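Local atomic coordinates of acetyl-CoA C-acetyltransferase (Syntrophomonas wolfei subsp. wolfei, PDB entry 7N7Z), a protein that probably catalyses the thiolase reaction, condensing two acetyl-CoA molecules into acetoacetyl-CoA and CoA, or the reverse cleavage. Residues Ala289-Met292 and Gly293-Pro296; Leu328-Val331 and Arg332-Glu336; Ile340-Phe344 and Ser345-His349. All blocks are in the same frame, centred on the assembly; numbering follows the deposited sequence.

All three contacts are local and follow one another along the C-terminal half of the thiolase fold. Contact 1, a 3-10 turn leading into helix 296-307, is the most buried and the nearest to the predicted catalytic cysteines. Contact 2, on the last turns of helix 324-336, is partly buried: its inner face packs on contact 1 through V330 and M333, and another face meets contact 3. Contact 3, the loop 340-349, is also partly buried and lies away from the predicted catalytic residues. The chemistry follows the place in the fold: 3-10 backbone bonds among apolar side chains in contact 1, regular helical bonding in contact 2, and carboxylate and hydroxyl bonds in contact 3.

Contact 1. Residues Ala289-Met292 and Gly293-Pro296; sequences AKVM and GLGP
V291 and L294 close a 3-10 turn in the loop between strand 277-285 and helix 296-307 of the thiolase fold. The N-H of L294 meets V291 O at 3.1 Å in an almost straight bond (171°), and one residue on, G295 N repeats the step to M292 O at 3.0 Å. The tight part is the buried M292-G295 arc. M292 CG sits between the backbone N and the carbonyl carbon (chi1 47°), and further bends along the chain fold the thioether back over the next peptide. The M292 side chain also touches T164 of helix 161-172 and C388, a predicted active-site residue, consistent with a place in the wall of the catalytic pocket. An alanine here would remove the thioether, and is likely to open a gap beside C388 and to leave the G293 peptide uncovered on that side. The looser part lies toward solvent, where K290 is exposed and V291 partly so; V291 CB and L294 CD1 come no nearer than 4.1 Å, while L294 is buried and touches I168 and Y172. On the packed side, by contrast, M292 SD lies just 3.0 Å from G293 N.

Contact 2. Residues Leu328-Val331 and Arg332-Glu336; sequences LGVV and RMLKE
V330 and L334 stand one helical turn apart on the buried face of helix 324-336 and point the same way, V330 CG1 reaching L334 CD1 at 4.2 Å. The two side chains run alongside each other, joined by this one apolar contact between methyl groups. Beneath them the backbone bond from L334 N to V330 O measures 2.8 Å, and L334 CB leans over the same carbonyl oxygen at 3.2 Å. M333 is set a step round the helix from this pair: its CG is anti to the backbone N (chi1 180°) and the rest of the chain is extended, carrying the sulfur away from the preceding turn, while its CB stays over G329 O. G329, with no side chain of its own, accepts the nearly straight bond from M333 N (2.9 Å, 174°).

R332 and K335 leave on the more open side. R332 CB packs over the carbonyl oxygens of L328 and G329. Bends at chi2 and chi3 then fold the R332 chain so that its guanidinium group can make a weak hydrogen bond to Y172 O. K335 instead stretches straight out, and its backbone N-H makes the least linear of the four bonds across this contact, to V331 O (137°).

These last turns of the helix are surrounded by other parts of the fold. M333 and L334 pack on helix 296-307, L328 meets helix 176-196, M333 also reaches Y172 of helix 161-172, and V331 CG2 lies 3.3 Å from L342 CD2 in the loop that follows.

Contact 3. Residues Ile340-Phe344 and Ser345-His349; sequences IELDF and SKTNH
D343 and S345 hold a type I beta turn from both side chain and backbone. The D343 carboxylate folds over the turn it starts, with CG anti to the backbone N (chi1 -169°). Its OD1 accepts a short 2.6 Å bond from S345 OG on the syn side and a weak one from S345 N, an Asx turn. D343 OD2 lies beside the K346 chain, 3.5 Å from CE, and forms a long salt bridge to NZ. The D343 carbonyl oxygen is gripped twice, from opposite faces of its plane: by K346 N at 3.0 Å, which closes the turn, and by T347 OG1 at 2.8 Å. The F344 side chain leads away from the turn. H349 NE2 donates to S345 O at 2.7 Å, the oxygen lying in the ring plane while the donor stands above the carbonyl plane. With ND1 also paired with the E374 carboxylate, a positive charge on H349 is likely to be favoured.

The loop lies between helices 324-336 and 353-356. The F344 ring settles on V331 of the first, T347 touches W317, and backbone hydrogen bonds between W317 and both K346 and N348 run the loop beside strand 316-319, an edge strand within this chain.

Contact 1. Residues Ala289-Met292 and Gly293-Pro296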
loop_
_atom_site.group_PDB
_atom_site.type_symbol
_atom_site.label_atom_id
_atom_site.label_comp_id
_atom_site.label_asym_id
_atom_site.label_seq_id
_atom_site.Cartn_x
_atom_site.Cartn_y
_atom_site.Cartn_z
ATOM N N ALA B 289 -19.210 -19.968 17.267
ATOM C CA ALA B 289 -17.928 -19.586 16.684
ATOM C C ALA B 289 -16.806 -19.634 17.714
ATOM O O ALA B 289 -15.668 -19.993 17.388
ATOM C CB ALA B 289 -18.028 -18.185 16.078
ATOM N N LYS B 290 -17.107 -19.280 18.964
ATOM C CA LYS B 290 -16.083 -19.226 19.999
ATOM C C LYS B 290 -15.593 -20.606 20.423
ATOM O O LYS B 290 -14.598 -20.692 21.152
ATOM C CB LYS B 290 -16.620 -18.461 21.210
ATOM C CG LYS B 290 -17.126 -17.066 20.865
ATOM C CD LYS B 290 -17.239 -16.178 22.097
ATOM C CE LYS B 290 -15.973 -15.361 22.321
ATOM N NZ LYS B 290 -14.886 -16.169 22.945
ATOM N N VAL B 291 -16.257 -21.677 19.992
ATOM C CA VAL B 291 -15.784 -23.036 20.237
ATOM C C VAL B 291 -15.952 -23.834 18.951
ATOM O O VAL B 291 -16.384 -24.992 18.972
ATOM C CB VAL B 291 -16.534 -23.696 21.409
ATOM C CG1 VAL B 291 -16.089 -23.083 22.730
ATOM C CG2 VAL B 291 -18.038 -23.563 21.228
ATOM N N MET B 292 -15.606 -23.210 17.821
ATOM C CA MET B 292 -15.777 -23.849 16.521
ATOM C C MET B 292 -15.122 -25.222 16.466
ATOM O O MET B 292 -15.545 -26.081 15.683
ATOM C CB MET B 292 -15.204 -22.953 15.416
ATOM C CG MET B 292 -13.815 -22.377 15.698
ATOM S SD MET B 292 -12.487 -23.595 15.595
ATOM C CE MET B 292 -12.472 -23.926 13.838
ATOM N N GLY B 293 -14.096 -25.451 17.287
ATOM C CA GLY B 293 -13.356 -26.698 17.205
ATOM C C GLY B 293 -14.209 -27.930 17.434
ATOM O O GLY B 293 -13.876 -29.015 16.951
ATOM N N LEU B 294 -15.312 -27.786 18.163
ATOM C CA LEU B 294 -16.156 -28.925 18.503
ATOM C C LEU B 294 -17.131 -29.305 17.394
ATOM O O LEU B 294 -17.937 -30.220 17.592
ATOM C CB LEU B 294 -16.937 -28.629 19.786
ATOM C CG LEU B 294 -16.099 -28.146 20.972
ATOM C CD1 LEU B 294 -16.995 -27.663 22.102
ATOM C CD2 LEU B 294 -15.168 -29.250 21.453
ATOM N N GLY B 295 -17.077 -28.636 16.244
ATOM C CA GLY B 295 -17.984 -28.902 15.153
ATOM C C GLY B 295 -18.079 -30.369 14.774
ATOM O O GLY B 295 -19.174 -30.916 14.604
ATOM N N PRO B 296 -16.932 -31.034 14.616
ATOM C CA PRO B 296 -16.970 -32.464 14.265
ATOM C C PRO B 296 -17.746 -33.308 15.260
ATOM O O PRO B 296 -18.280 -34.358 14.882
ATOM C CB PRO B 296 -15.486 -32.854 14.225
ATOM C CG PRO B 296 -14.765 -31.577 13.944
ATOM C CD PRO B 296 -15.557 -30.507 14.637
#

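Contact 2. Residues Leu328-Val331 and Arg332-Glu336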
loop_
_atom_site.group_PDB
_atom_site.type_symbol
_atom_site.label_atom_id
_atom_site.label_comp_id
_atom_site.label_asym_id
_atom_site.label_seq_id
_atom_site.Cartn_x
_atom_site.Cartn_y
_atom_site.Cartn_z
ATOM N N LEU B 328 -8.885 -33.054 21.406
ATOM C CA LEU B 328 -9.234 -33.609 22.709
ATOM C C LEU B 328 -10.587 -33.098 23.186
ATOM O O LEU B 328 -11.280 -33.789 23.941
ATOM C CB LEU B 328 -8.142 -33.279 23.726
ATOM C CG LEU B 328 -6.750 -33.838 23.419
ATOM C CD1 LEU B 328 -5.795 -33.530 24.559
ATOM C CD2 LEU B 328 -6.787 -35.338 23.154
ATOM N N GLY B 329 -10.981 -31.898 22.758
ATOM C CA GLY B 329 -12.329 -31.436 23.037
ATOM C C GLY B 329 -13.371 -32.219 22.261
ATOM O O GLY B 329 -14.455 -32.509 22.775
ATOM N N VAL B 330 -13.057 -32.576 21.014
ATOM C CA VAL B 330 -13.975 -33.389 20.223
ATOM C C VAL B 330 -14.140 -34.765 20.854
ATOM O O VAL B 330 -15.256 -35.290 20.955
ATOM C CB VAL B 330 -13.480 -33.489 18.767
ATOM C CG1 VAL B 330 -14.212 -34.600 18.028
ATOM C CG2 VAL B 330 -13.661 -32.157 18.054
ATOM N N VAL B 331 -13.031 -35.373 21.286
ATOM C CA VAL B 331 -13.108 -36.660 21.975
ATOM C C VAL B 331 -14.033 -36.558 23.179
ATOM O O VAL B 331 -14.858 -37.447 23.427
ATOM C CB VAL B 331 -11.701 -37.133 22.391
ATOM C CG1 VAL B 331 -11.792 -38.404 23.229
ATOM C CG2 VAL B 331 -10.830 -37.364 21.171
ATOM N N ARG B 332 -13.911 -35.475 23.947
ATOM C CA ARG B 332 -14.727 -35.322 25.146
ATOM C C ARG B 332 -16.196 -35.127 24.790
ATOM O O ARG B 332 -17.072 -35.813 25.330
ATOM C CB ARG B 332 -14.213 -34.150 25.982
ATOM C CG ARG B 332 -14.757 -34.120 27.402
ATOM C CD ARG B 332 -14.021 -35.095 28.307
ATOM N NE ARG B 332 -12.635 -34.700 28.522
ATOM C CZ ARG B 332 -12.249 -33.739 29.352
ATOM N NH1 ARG B 332 -13.123 -33.050 30.067
ATOM N NH2 ARG B 332 -10.953 -33.463 29.464
ATOM N N MET B 333 -16.489 -34.194 23.881
ATOM C CA MET B 333 -17.880 -33.952 23.511
ATOM C C MET B 333 -18.507 -35.197 22.897
ATOM O O MET B 333 -19.685 -35.490 23.136
ATOM C CB MET B 333 -17.980 -32.774 22.543
ATOM C CG MET B 333 -19.410 -32.475 22.112
ATOM S SD MET B 333 -19.596 -30.943 21.181
ATOM C CE MET B 333 -21.383 -30.828 21.096
ATOM N N LEU B 334 -17.738 -35.944 22.101
ATOM C CA LEU B 334 -18.273 -37.165 21.508
ATOM C C LEU B 334 -18.578 -38.214 22.569
ATOM O O LEU B 334 -19.467 -39.048 22.374
ATOM C CB LEU B 334 -17.292 -37.730 20.479
ATOM C CG LEU B 334 -17.495 -37.353 19.008
ATOM C CD1 LEU B 334 -16.533 -38.151 18.135
ATOM C CD2 LEU B 334 -18.932 -37.568 18.545
ATOM N N LYS B 335 -17.853 -38.195 23.688
ATOM C CA LYS B 335 -18.130 -39.138 24.764
ATOM C C LYS B 335 -19.295 -38.671 25.628
ATOM O O LYS B 335 -20.102 -39.492 26.082
ATOM C CB LYS B 335 -16.880 -39.333 25.627
ATOM C CG LYS B 335 -17.130 -40.071 26.940
ATOM C CD LYS B 335 -15.873 -40.151 27.791
ATOM C CE LYS B 335 -15.998 -41.231 28.852
ATOM N NZ LYS B 335 -14.869 -41.204 29.821
ATOM N N GLU B 336 -19.401 -37.362 25.862
ATOM C CA GLU B 336 -20.373 -36.845 26.820
ATOM C C GLU B 336 -21.749 -36.674 26.187
ATOM O O GLU B 336 -22.742 -37.220 26.678
ATOM C CB GLU B 336 -19.874 -35.515 27.393
ATOM C CG GLU B 336 -18.808 -35.673 28.465
ATOM C CD GLU B 336 -18.141 -34.362 28.829
ATOM O OE1 GLU B 336 -18.360 -33.360 28.116
ATOM O OE2 GLU B 336 -17.398 -34.336 29.832
#

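Contact 3. Residues Ile340-Phe344 and Ser345-His349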
loop_
_atom_site.group_PDB
_atom_site.type_symbol
_atom_site.label_atom_id
_atom_site.label_comp_id
_atom_site.label_asym_id
_atom_site.label_seq_id
_atom_site.Cartn_x
_atom_site.Cartn_y
_atom_site.Cartn_z
ATOM N N ILE B 340 -20.079 -41.813 21.593
ATOM C CA ILE B 340 -18.944 -42.198 20.763
ATOM C C ILE B 340 -17.670 -42.144 21.595
ATOM O O ILE B 340 -17.390 -41.135 22.254
ATOM C CB ILE B 340 -18.821 -41.283 19.532
ATOM C CG1 ILE B 340 -20.110 -41.261 18.695
ATOM C CG2 ILE B 340 -17.640 -41.713 18.665
ATOM C CD1 ILE B 340 -20.979 -42.513 18.760
ATOM N N GLU B 341 -16.897 -43.228 21.557
ATOM C CA GLU B 341 -15.522 -43.250 22.051
ATOM C C GLU B 341 -14.624 -43.195 20.819
ATOM O O GLU B 341 -14.454 -44.199 20.120
ATOM C CB GLU B 341 -15.248 -44.497 22.885
ATOM C CG GLU B 341 -15.868 -44.509 24.281
ATOM C CD GLU B 341 -15.479 -43.308 25.127
ATOM O OE1 GLU B 341 -15.869 -42.173 24.780
ATOM O OE2 GLU B 341 -14.783 -43.501 26.146
ATOM N N LEU B 342 -14.064 -42.018 20.543
ATOM C CA LEU B 342 -13.272 -41.826 19.333
ATOM C C LEU B 342 -12.229 -42.926 19.197
ATOM O O LEU B 342 -11.386 -43.112 20.079
ATOM C CB LEU B 342 -12.596 -40.453 19.351
ATOM C CG LEU B 342 -11.906 -40.056 18.040
ATOM C CD1 LEU B 342 -12.900 -40.051 16.888
ATOM C CD2 LEU B 342 -11.225 -38.700 18.153
ATOM N N ASP B 343 -12.296 -43.656 18.084
ATOM C CA ASP B 343 -11.439 -44.818 17.851
ATOM C C ASP B 343 -10.140 -44.336 17.219
ATOM O O ASP B 343 -10.021 -44.219 15.999
ATOM C CB ASP B 343 -12.151 -45.837 16.972
ATOM C CG ASP B 343 -11.432 -47.171 16.924
ATOM O OD1 ASP B 343 -10.269 -47.237 17.374
ATOM O OD2 ASP B 343 -12.031 -48.152 16.435
ATOM N N PHE B 344 -9.149 -44.051 18.067
ATOM C CA PHE B 344 -7.853 -43.603 17.575
ATOM C C PHE B 344 -7.137 -44.680 16.770
ATOM O O PHE B 344 -6.239 -44.354 15.986
ATOM C CB PHE B 344 -6.971 -43.158 18.742
ATOM C CG PHE B 344 -7.288 -41.782 19.249
ATOM C CD1 PHE B 344 -6.909 -40.660 18.530
ATOM C CD2 PHE B 344 -7.967 -41.608 20.443
ATOM C CE1 PHE B 344 -7.199 -39.391 18.993
ATOM C CE2 PHE B 344 -8.259 -40.342 20.913
ATOM C CZ PHE B 344 -7.875 -39.232 20.187
ATOM N N SER B 345 -7.510 -45.949 16.944
ATOM C CA SER B 345 -6.919 -47.030 16.164
ATOM C C SER B 345 -7.434 -47.070 14.733
ATOM O O SER B 345 -6.873 -47.805 13.913
ATOM C CB SER B 345 -7.191 -48.376 16.841
ATOM O OG SER B 345 -8.449 -48.902 16.452
ATOM N N LYS B 346 -8.481 -46.312 14.415
ATOM C CA LYS B 346 -9.039 -46.239 13.071
ATOM C C LYS B 346 -9.265 -44.789 12.671
ATOM O O LYS B 346 -10.230 -44.458 11.976
ATOM C CB LYS B 346 -10.339 -47.034 12.977
ATOM C CG LYS B 346 -10.198 -48.497 13.374
ATOM C CD LYS B 346 -11.252 -49.367 12.702
ATOM C CE LYS B 346 -12.663 -48.938 13.084
ATOM N NZ LYS B 346 -13.550 -50.107 13.353
ATOM N N THR B 347 -8.372 -43.900 13.105
ATOM C CA THR B 347 -8.516 -42.475 12.840
ATOM C C THR B 347 -7.137 -41.845 12.720
ATOM O O THR B 347 -6.275 -42.079 13.573
ATOM C CB THR B 347 -9.314 -41.783 13.953
ATOM O OG1 THR B 347 -10.626 -42.354 14.033
ATOM C CG2 THR B 347 -9.429 -40.283 13.687
ATOM N N ASN B 348 -6.940 -41.044 11.675
ATOM C CA ASN B 348 -5.697 -40.309 11.469
ATOM C C ASN B 348 -4.478 -41.200 11.723
ATOM O O ASN B 348 -3.753 -41.019 12.694
ATOM C CB ASN B 348 -5.648 -39.085 12.390
ATOM C CG ASN B 348 -6.799 -38.131 12.147
ATOM O OD1 ASN B 348 -7.331 -38.054 11.040
ATOM N ND2 ASN B 348 -7.192 -37.399 13.181
ATOM N N HIS B 349 -4.265 -42.169 10.823
ATOM C CA HIS B 349 -3.165 -43.111 11.011
ATOM C C HIS B 349 -1.815 -42.478 10.704
ATOM O O HIS B 349 -0.802 -42.860 11.299
ATOM C CB HIS B 349 -3.364 -44.334 10.117
ATOM C CG HIS B 349 -4.352 -45.326 10.649
ATOM N ND1 HIS B 349 -4.970 -46.260 9.847
ATOM C CD2 HIS B 349 -4.826 -45.532 11.901
ATOM C CE1 HIS B 349 -5.783 -46.998 10.580
ATOM N NE2 HIS B 349 -5.714 -46.577 11.831
#